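Local structure of protocadherin gamma-B3 (5K8R) at residues A116-T121 / K167-R172; L232-I237 / I247-I252; E290-D293 / H297-Y300. The protein probably mediates calcium-dependent cell adhesion and may help set up specific neuronal connections, this chain being its first four extracellular cadherin repeats. All coordinates share one frame; numbering follows the deposited sequence.

Interaction 1: residues A116-T121 / K167-R172; sequences ALTGAT and KAPLDR. With CA (calcium ion), chain I.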
loop_
_atom_site.group_PDB
_atom_site.type_symbol
_atom_site.label_atom_id
_atom_site.label_comp_id
_atom_site.label_asym_id
_atom_site.label_seq_id
_atom_site.Cartn_x
_atom_site.Cartn_y
_atom_site.Cartn_z
ATOM N N ALA A 116 8.111 -10.916 2.950
ATOM C CA ALA A 116 8.561 -12.135 2.293
ATOM C C ALA A 116 8.886 -13.205 3.326
ATOM O O ALA A 116 9.658 -12.973 4.260
ATOM C CB ALA A 116 9.785 -11.848 1.423
ATOM N N LEU A 117 8.285 -14.379 3.157
ATOM C CA LEU A 117 8.500 -15.475 4.086
ATOM C C LEU A 117 9.866 -16.112 3.855
ATOM O O LEU A 117 10.467 -15.990 2.785
ATOM C CB LEU A 117 7.402 -16.527 3.939
ATOM C CG LEU A 117 5.963 -16.036 4.102
ATOM C CD1 LEU A 117 4.983 -17.182 3.906
ATOM C CD2 LEU A 117 5.769 -15.385 5.460
ATOM N N THR A 118 10.355 -16.797 4.886
ATOM C CA THR A 118 11.602 -17.540 4.761
ATOM C C THR A 118 11.441 -18.650 3.733
ATOM O O THR A 118 10.480 -19.424 3.780
ATOM C CB THR A 118 12.013 -18.122 6.114
ATOM O OG1 THR A 118 12.189 -17.061 7.060
ATOM C CG2 THR A 118 13.315 -18.898 5.986
ATOM N N GLY A 119 12.383 -18.722 2.796
ATOM C CA GLY A 119 12.310 -19.668 1.705
ATOM C C GLY A 119 11.775 -19.100 0.410
ATOM O O GLY A 119 11.682 -19.841 -0.578
ATOM N N ALA A 120 11.420 -17.818 0.384
ATOM C CA ALA A 120 10.909 -17.201 -0.831
ATOM C C ALA A 120 11.986 -17.166 -1.908
ATOM O O ALA A 120 13.170 -16.962 -1.622
ATOM C CB ALA A 120 10.412 -15.786 -0.538
ATOM N N THR A 121 11.568 -17.364 -3.154
ATOM C CA THR A 121 12.470 -17.437 -4.293
ATOM C C THR A 121 12.236 -16.252 -5.222
ATOM O O THR A 121 11.091 -15.893 -5.512
ATOM C CB THR A 121 12.278 -18.753 -5.056
ATOM O OG1 THR A 121 12.713 -19.847 -4.238
ATOM C CG2 THR A 121 13.073 -18.752 -6.351
ATOM N N LYS A 167 16.600 -16.859 3.389
ATOM C CA LYS A 167 16.730 -17.791 4.499
ATOM C C LYS A 167 16.484 -17.153 5.860
ATOM O O LYS A 167 16.335 -17.881 6.846
ATOM C CB LYS A 167 18.121 -18.444 4.487
ATOM C CG LYS A 167 19.276 -17.467 4.576
ATOM C CD LYS A 167 20.601 -18.205 4.653
ATOM C CE LYS A 167 21.769 -17.239 4.739
ATOM N NZ LYS A 167 23.075 -17.949 4.812
ATOM N N ALA A 168 16.435 -15.822 5.939
ATOM C CA ALA A 168 16.135 -15.106 7.168
ATOM C C ALA A 168 15.210 -13.947 6.826
ATOM O O ALA A 168 15.386 -13.305 5.780
ATOM C CB ALA A 168 17.403 -14.582 7.855
ATOM N N PRO A 169 14.222 -13.660 7.674
ATOM C CA PRO A 169 13.245 -12.617 7.343
ATOM C C PRO A 169 13.894 -11.248 7.193
ATOM O O PRO A 169 14.968 -10.972 7.729
ATOM C CB PRO A 169 12.277 -12.643 8.534
ATOM C CG PRO A 169 12.455 -13.998 9.142
ATOM C CD PRO A 169 13.901 -14.339 8.940
ATOM N N LEU A 170 13.216 -10.385 6.443
ATOM C CA LEU A 170 13.657 -9.017 6.219
ATOM C C LEU A 170 12.904 -8.062 7.136
ATOM O O LEU A 170 11.767 -8.324 7.539
ATOM C CB LEU A 170 13.449 -8.604 4.760
ATOM C CG LEU A 170 14.213 -9.395 3.697
ATOM C CD1 LEU A 170 13.895 -8.866 2.307
ATOM C CD2 LEU A 170 15.709 -9.350 3.961
ATOM N N ASP A 171 13.560 -6.957 7.472
ATOM C CA ASP A 171 12.990 -5.934 8.340
ATOM C C ASP A 171 13.533 -4.579 7.911
ATOM O O ASP A 171 14.661 -4.216 8.245
ATOM C CB ASP A 171 13.344 -6.210 9.801
ATOM C CG ASP A 171 12.603 -5.298 10.761
ATOM O OD1 ASP A 171 11.620 -4.657 10.334
ATOM O OD2 ASP A 171 13.004 -5.224 11.941
ATOM N N ARG A 172 12.725 -3.837 7.161
ATOM C CA ARG A 172 13.122 -2.553 6.668
ATOM C C ARG A 172 13.446 -1.641 7.800
ATOM O O ARG A 172 14.248 -0.755 7.692
ATOM C CB ARG A 172 12.024 -1.950 5.834
ATOM C CG ARG A 172 12.422 -0.634 5.232
ATOM C CD ARG A 172 11.235 0.188 4.786
ATOM N NE ARG A 172 10.620 0.946 5.864
ATOM C CZ ARG A 172 11.148 2.016 6.431
ATOM N NH1 ARG A 172 12.306 2.479 6.044
ATOM N NH2 ARG A 172 10.516 2.621 7.395
HETATM CA CA CA I . 9.300 -4.683 9.948
HETATM O O HOH W 1 11.112 -10.920 5.184
HETATM O O HOH W 2 9.888 -7.074 10.355
#
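Thr118 lies across the backbone of Lys167 and the ring of Pro169, and its side chain carries all the direct contact here. Its two branches divide the work. The methyl CG2, set anti to the backbone N (OG1 at chi1 -60°), comes against the carbonyl of Lys167, with CG2 3.3 Å from Lys167 O. The hydroxyl turns the other way, over the CG and CD corner of the proline, where OG1 of Thr118 and CG of Pro169 are 3.7 Å apart. Thr118 is held out in this position by a type II turn from Leu117 to Ala120, closed by the bond from Ala120 N to Leu117 O at 3.2 Å. Gly119 fills the third place of the turn, at backbone angles (phi 98°) that would press a CB against the preceding carbonyl.

Beyond this small patch the contact loosens. Leu117 and Lys167 direct their CB atoms away from the opposite segment, and between Ala116 and Leu170 a water takes over: it donates to Ala116 O at 2.7 Å and accepts from Leu170 N. Further on, Asp171 leaves the contact and binds calcium through OD1 at 2.4 Å, alongside Glu114, Glu173 and Asp207. Asp171, Arg172 and Glu173 spell the Asp-Arg-Glu motif of cadherin repeats, which supplies calcium ligands at the junction with the next repeat.

Interaction 2: residues L232-I237 / I247-I252; sequences LKVMAI and IIYAFI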
loop_
_atom_site.group_PDB
_atom_site.type_symbol
_atom_site.label_atom_id
_atom_site.label_comp_id
_atom_site.label_asym_id
_atom_site.label_seq_id
_atom_site.Cartn_x
_atom_site.Cartn_y
_atom_site.Cartn_z
ATOM N N LEU A 232 -3.124 20.377 25.792
ATOM C CA LEU A 232 -2.095 19.344 25.747
ATOM C C LEU A 232 -1.886 18.940 24.291
ATOM O O LEU A 232 -2.506 19.492 23.379
ATOM C CB LEU A 232 -2.469 18.141 26.623
ATOM C CG LEU A 232 -3.744 17.354 26.316
ATOM C CD1 LEU A 232 -3.483 16.199 25.355
ATOM C CD2 LEU A 232 -4.359 16.844 27.606
ATOM N N LYS A 233 -1.006 17.961 24.080
ATOM C CA LYS A 233 -0.717 17.467 22.736
ATOM C C LYS A 233 -0.339 15.998 22.826
ATOM O O LYS A 233 0.699 15.664 23.401
ATOM C CB LYS A 233 0.409 18.267 22.078
ATOM C CG LYS A 233 0.769 17.772 20.687
ATOM C CD LYS A 233 1.932 18.556 20.103
ATOM C CE LYS A 233 2.353 18.012 18.744
ATOM N NZ LYS A 233 3.518 18.760 18.191
ATOM N N VAL A 234 -1.174 15.128 22.260
ATOM C CA VAL A 234 -0.845 13.711 22.221
ATOM C C VAL A 234 0.175 13.451 21.116
ATOM O O VAL A 234 0.420 14.284 20.239
ATOM C CB VAL A 234 -2.106 12.854 22.032
ATOM C CG1 VAL A 234 -3.149 13.207 23.085
ATOM C CG2 VAL A 234 -2.668 13.026 20.632
ATOM N N MET A 235 0.784 12.270 21.169
ATOM C CA MET A 235 1.842 11.920 20.232
ATOM C C MET A 235 1.861 10.413 20.036
ATOM O O MET A 235 1.865 9.657 21.013
ATOM C CB MET A 235 3.207 12.407 20.734
ATOM C CG MET A 235 4.373 12.064 19.810
ATOM S SD MET A 235 4.339 12.993 18.265
ATOM C CE MET A 235 5.858 12.421 17.511
ATOM N N ALA A 236 1.880 9.989 18.774
ATOM C CA ALA A 236 1.989 8.587 18.403
ATOM C C ALA A 236 3.138 8.428 17.420
ATOM O O ALA A 236 3.332 9.271 16.538
ATOM C CB ALA A 236 0.687 8.060 17.783
ATOM N N ILE A 237 3.899 7.347 17.575
ATOM C CA ILE A 237 5.081 7.082 16.764
ATOM C C ILE A 237 4.830 5.828 15.938
ATOM O O ILE A 237 4.345 4.819 16.463
ATOM C CB ILE A 237 6.341 6.921 17.635
ATOM C CG1 ILE A 237 6.555 8.168 18.495
ATOM C CG2 ILE A 237 7.563 6.647 16.771
ATOM C CD1 ILE A 237 7.757 8.082 19.408
ATOM N N ILE A 247 -0.222 9.335 10.624
ATOM C CA ILE A 247 -1.104 9.048 11.751
ATOM C C ILE A 247 -2.170 10.130 11.837
ATOM O O ILE A 247 -1.859 11.326 11.782
ATOM C CB ILE A 247 -0.312 8.952 13.066
ATOM C CG1 ILE A 247 0.659 7.772 13.013
ATOM C CG2 ILE A 247 -1.255 8.826 14.253
ATOM C CD1 ILE A 247 1.548 7.659 14.229
ATOM N N ILE A 248 -3.412 9.694 12.045
ATOM C CA ILE A 248 -4.559 10.582 12.212
ATOM C C ILE A 248 -5.184 10.331 13.591
ATOM O O ILE A 248 -5.584 9.210 13.903
ATOM C CB ILE A 248 -5.619 10.354 11.121
ATOM C CG1 ILE A 248 -6.149 8.920 11.184
ATOM C CG2 ILE A 248 -5.042 10.653 9.746
ATOM C CD1 ILE A 248 -7.346 8.671 10.291
ATOM N N TYR A 249 -5.257 11.377 14.411
ATOM C CA TYR A 249 -5.804 11.292 15.755
ATOM C C TYR A 249 -7.262 11.730 15.751
ATOM O O TYR A 249 -7.665 12.597 14.971
ATOM C CB TYR A 249 -5.010 12.167 16.729
ATOM C CG TYR A 249 -3.519 11.920 16.727
ATOM C CD1 TYR A 249 -2.950 10.986 17.581
ATOM C CD2 TYR A 249 -2.679 12.629 15.878
ATOM C CE1 TYR A 249 -1.586 10.761 17.587
ATOM C CE2 TYR A 249 -1.314 12.411 15.877
ATOM C CZ TYR A 249 -0.773 11.476 16.733
ATOM O OH TYR A 249 0.585 11.255 16.734
ATOM N N ALA A 250 -8.053 11.128 16.637
ATOM C CA ALA A 250 -9.463 11.479 16.725
ATOM C C ALA A 250 -10.000 11.084 18.092
ATOM O O ALA A 250 -9.479 10.173 18.737
ATOM C CB ALA A 250 -10.281 10.803 15.619
ATOM N N PHE A 251 -11.044 11.785 18.523
ATOM C CA PHE A 251 -11.756 11.414 19.736
ATOM C C PHE A 251 -12.651 10.208 19.473
ATOM O O PHE A 251 -13.102 9.977 18.348
ATOM C CB PHE A 251 -12.599 12.582 20.247
ATOM C CG PHE A 251 -11.795 13.695 20.860
ATOM C CD1 PHE A 251 -10.599 13.432 21.504
ATOM C CD2 PHE A 251 -12.243 15.003 20.796
ATOM C CE1 PHE A 251 -9.864 14.454 22.074
ATOM C CE2 PHE A 251 -11.511 16.030 21.362
ATOM C CZ PHE A 251 -10.320 15.754 22.003
ATOM N N ILE A 252 -12.901 9.430 20.527
ATOM C CA ILE A 252 -13.810 8.295 20.454
ATOM C C ILE A 252 -14.747 8.334 21.653
ATOM O O ILE A 252 -14.391 8.823 22.730
ATOM C CB ILE A 252 -13.063 6.943 20.398
ATOM C CG1 ILE A 252 -12.197 6.753 21.643
ATOM C CG2 ILE A 252 -12.225 6.842 19.131
ATOM C CD1 ILE A 252 -11.517 5.409 21.713
#
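The hydroxyl of Tyr249 receives the backbone N-H of Ala236, with Ala236 N 2.7 Å from Tyr249 OH and a bent angle of 139° at the hydrogen. The amide nitrogen sits at the edge of the tyrosine ring, in its plane. With CG anti to the carbonyl carbon (chi1 -53°), the ring extends from strand 248-252 toward strand 230-237. The ring thus spans the core of the third cadherin repeat, a beta sandwich in which these two strands belong to opposite sheets. The facing strand is interrupted at Val234 and Met235, beside the ring. CG2 of Val234 makes an off-centre CH-pi contact, 4.2 Å from the centroid of the Tyr249 ring, while the methyl of Ala236 packs close by, its CB 3.5 Å from CE1 of Tyr249. A phenylalanine here would lack the hydroxyl and would probably leave the amide of Ala236 without its acceptor across the sandwich. Within the same segment, CG2 of Ile247, two residues earlier, lies over one face of the Tyr249 ring, offset toward the rim. The other end of Ile247 crosses to the facing sheet, where its CD1 lies 3.7 Å from Ala236 CB.

Interaction 3: residues E290-D293 / H297-Y300; sequences EAKD and HTAY. With CA (calcium ion), chain H.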
loop_
_atom_site.group_PDB
_atom_site.type_symbol
_atom_site.label_atom_id
_atom_site.label_comp_id
_atom_site.label_asym_id
_atom_site.label_seq_id
_atom_site.Cartn_x
_atom_site.Cartn_y
_atom_site.Cartn_z
ATOM N N GLU A 290 -7.928 7.930 19.641
ATOM C CA GLU A 290 -7.540 6.895 18.696
ATOM C C GLU A 290 -6.555 7.462 17.683
ATOM O O GLU A 290 -6.718 8.593 17.210
ATOM C CB GLU A 290 -8.765 6.330 17.965
ATOM C CG GLU A 290 -8.439 5.366 16.834
ATOM C CD GLU A 290 -9.629 5.095 15.937
ATOM O OE1 GLU A 290 -10.573 5.914 15.934
ATOM O OE2 GLU A 290 -9.626 4.062 15.236
ATOM N N ALA A 291 -5.536 6.670 17.356
ATOM C CA ALA A 291 -4.560 7.003 16.328
ATOM C C ALA A 291 -4.555 5.902 15.278
ATOM O O ALA A 291 -4.428 4.719 15.614
ATOM C CB ALA A 291 -3.160 7.172 16.924
ATOM N N LYS A 292 -4.699 6.291 14.013
ATOM C CA LYS A 292 -4.720 5.353 12.900
ATOM C C LYS A 292 -3.612 5.690 11.912
ATOM O O LYS A 292 -3.158 6.835 11.832
ATOM C CB LYS A 292 -6.074 5.369 12.179
ATOM C CG LYS A 292 -7.250 4.930 13.033
ATOM C CD LYS A 292 -8.562 5.101 12.285
ATOM C CE LYS A 292 -8.552 4.341 10.967
ATOM N NZ LYS A 292 -9.814 4.542 10.202
ATOM N N ASP A 293 -3.179 4.684 11.158
ATOM C CA ASP A 293 -2.197 4.878 10.104
ATOM C C ASP A 293 -2.829 4.581 8.744
ATOM O O ASP A 293 -4.050 4.406 8.625
ATOM C CB ASP A 293 -0.948 4.024 10.363
ATOM C CG ASP A 293 -1.252 2.538 10.472
ATOM O OD1 ASP A 293 -2.409 2.131 10.235
ATOM O OD2 ASP A 293 -0.316 1.771 10.787
ATOM N N HIS A 297 -3.977 0.325 11.028
ATOM C CA HIS A 297 -3.584 -0.068 12.374
ATOM C C HIS A 297 -4.011 1.009 13.362
ATOM O O HIS A 297 -3.911 2.206 13.081
ATOM C CB HIS A 297 -2.073 -0.288 12.455
ATOM C CG HIS A 297 -1.641 -1.674 12.090
ATOM N ND1 HIS A 297 -2.455 -2.774 12.250
ATOM C CD2 HIS A 297 -0.477 -2.139 11.577
ATOM C CE1 HIS A 297 -1.812 -3.857 11.850
ATOM N NE2 HIS A 297 -0.610 -3.498 11.437
ATOM N N THR A 298 -4.492 0.582 14.525
ATOM C CA THR A 298 -5.076 1.491 15.498
ATOM C C THR A 298 -4.340 1.413 16.828
ATOM O O THR A 298 -3.777 0.376 17.193
ATOM C CB THR A 298 -6.562 1.183 15.717
ATOM O OG1 THR A 298 -6.717 -0.192 16.089
ATOM C CG2 THR A 298 -7.355 1.454 14.448
ATOM N N ALA A 299 -4.347 2.536 17.544
ATOM C CA ALA A 299 -3.854 2.613 18.910
ATOM C C ALA A 299 -4.794 3.506 19.704
ATOM O O ALA A 299 -5.417 4.415 19.151
ATOM C CB ALA A 299 -2.420 3.153 18.976
ATOM N N TYR A 300 -4.900 3.240 21.004
ATOM C CA TYR A 300 -5.870 3.938 21.837
ATOM C C TYR A 300 -5.227 4.365 23.146
ATOM O O TYR A 300 -4.552 3.566 23.801
ATOM C CB TYR A 300 -7.093 3.053 22.110
ATOM C CG TYR A 300 -7.841 2.656 20.856
ATOM C CD1 TYR A 300 -7.480 1.523 20.138
ATOM C CD2 TYR A 300 -8.904 3.417 20.388
ATOM C CE1 TYR A 300 -8.157 1.158 18.990
ATOM C CE2 TYR A 300 -9.588 3.059 19.241
ATOM C CZ TYR A 300 -9.210 1.930 18.546
ATOM O OH TYR A 300 -9.887 1.570 17.404
HETATM CA CA CA H . 2.374 1.647 10.569
#
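Glu290 and Tyr300 face each other as a non-hydrogen-bonded antiparallel pair, their side chains leaving the sheet together in the same direction. The glutamate starts at CB, 3.6 Å from CE2 of Tyr300. CG, anti to the backbone N (chi1 173°), stays beside the same ring carbon, with Glu290 CG 3.5 Å from Tyr300 CE2. The extended chain then brings CD beside the phenolic end, the carboxylate turned nearly parallel to the ring, with 16° between the planes. At the tip, OE2 of Glu290 is 3.3 Å from OH of Tyr300 and also meets the methyl CG2 of Thr298. Tyr300 further packs on Ala123 of the second subunit.

Beneath this layer the backbones pair through Ala291 and Ala299, each N bonding to the other's O at 2.9 Å. The two alanine methyls project from the opposite side of the sheet, onto Phe212. Pairing extends to Asp293 N, which bonds to His297 O at 3.2 Å. The carboxylate of Asp293 reaches across to His297: OD1 takes a weak bond from His297 N, whereas OD2 binds calcium at 2.7 Å. This is the hairpin of the last two strands of a cadherin repeat, its turn end contributing an aspartate to the calcium site shared with the preceding repeat.

In the fold
Interactions 2 and 3 belong to the third cadherin repeat and touch, their centres about 8 Å apart; interaction 1 lies in the second repeat, with nearest atoms about 11 Å from either. Interaction 1 is a surface meeting of two loops, thinly packed and bridged by water, whereas the other two are partly buried. Interaction 2 joins the two sheets of the sandwich through apolar side chains and one buried tyrosine; interaction 3 lies within one sheet and rests on backbone pairing. Residues 247-252 and 290-293 are neighbours in that sheet, linked by the probable hydrogen bond between Ala250 O and Glu290 N. Interactions 1 and 3 each lend an aspartate to different calcium ions at the same junction between repeats.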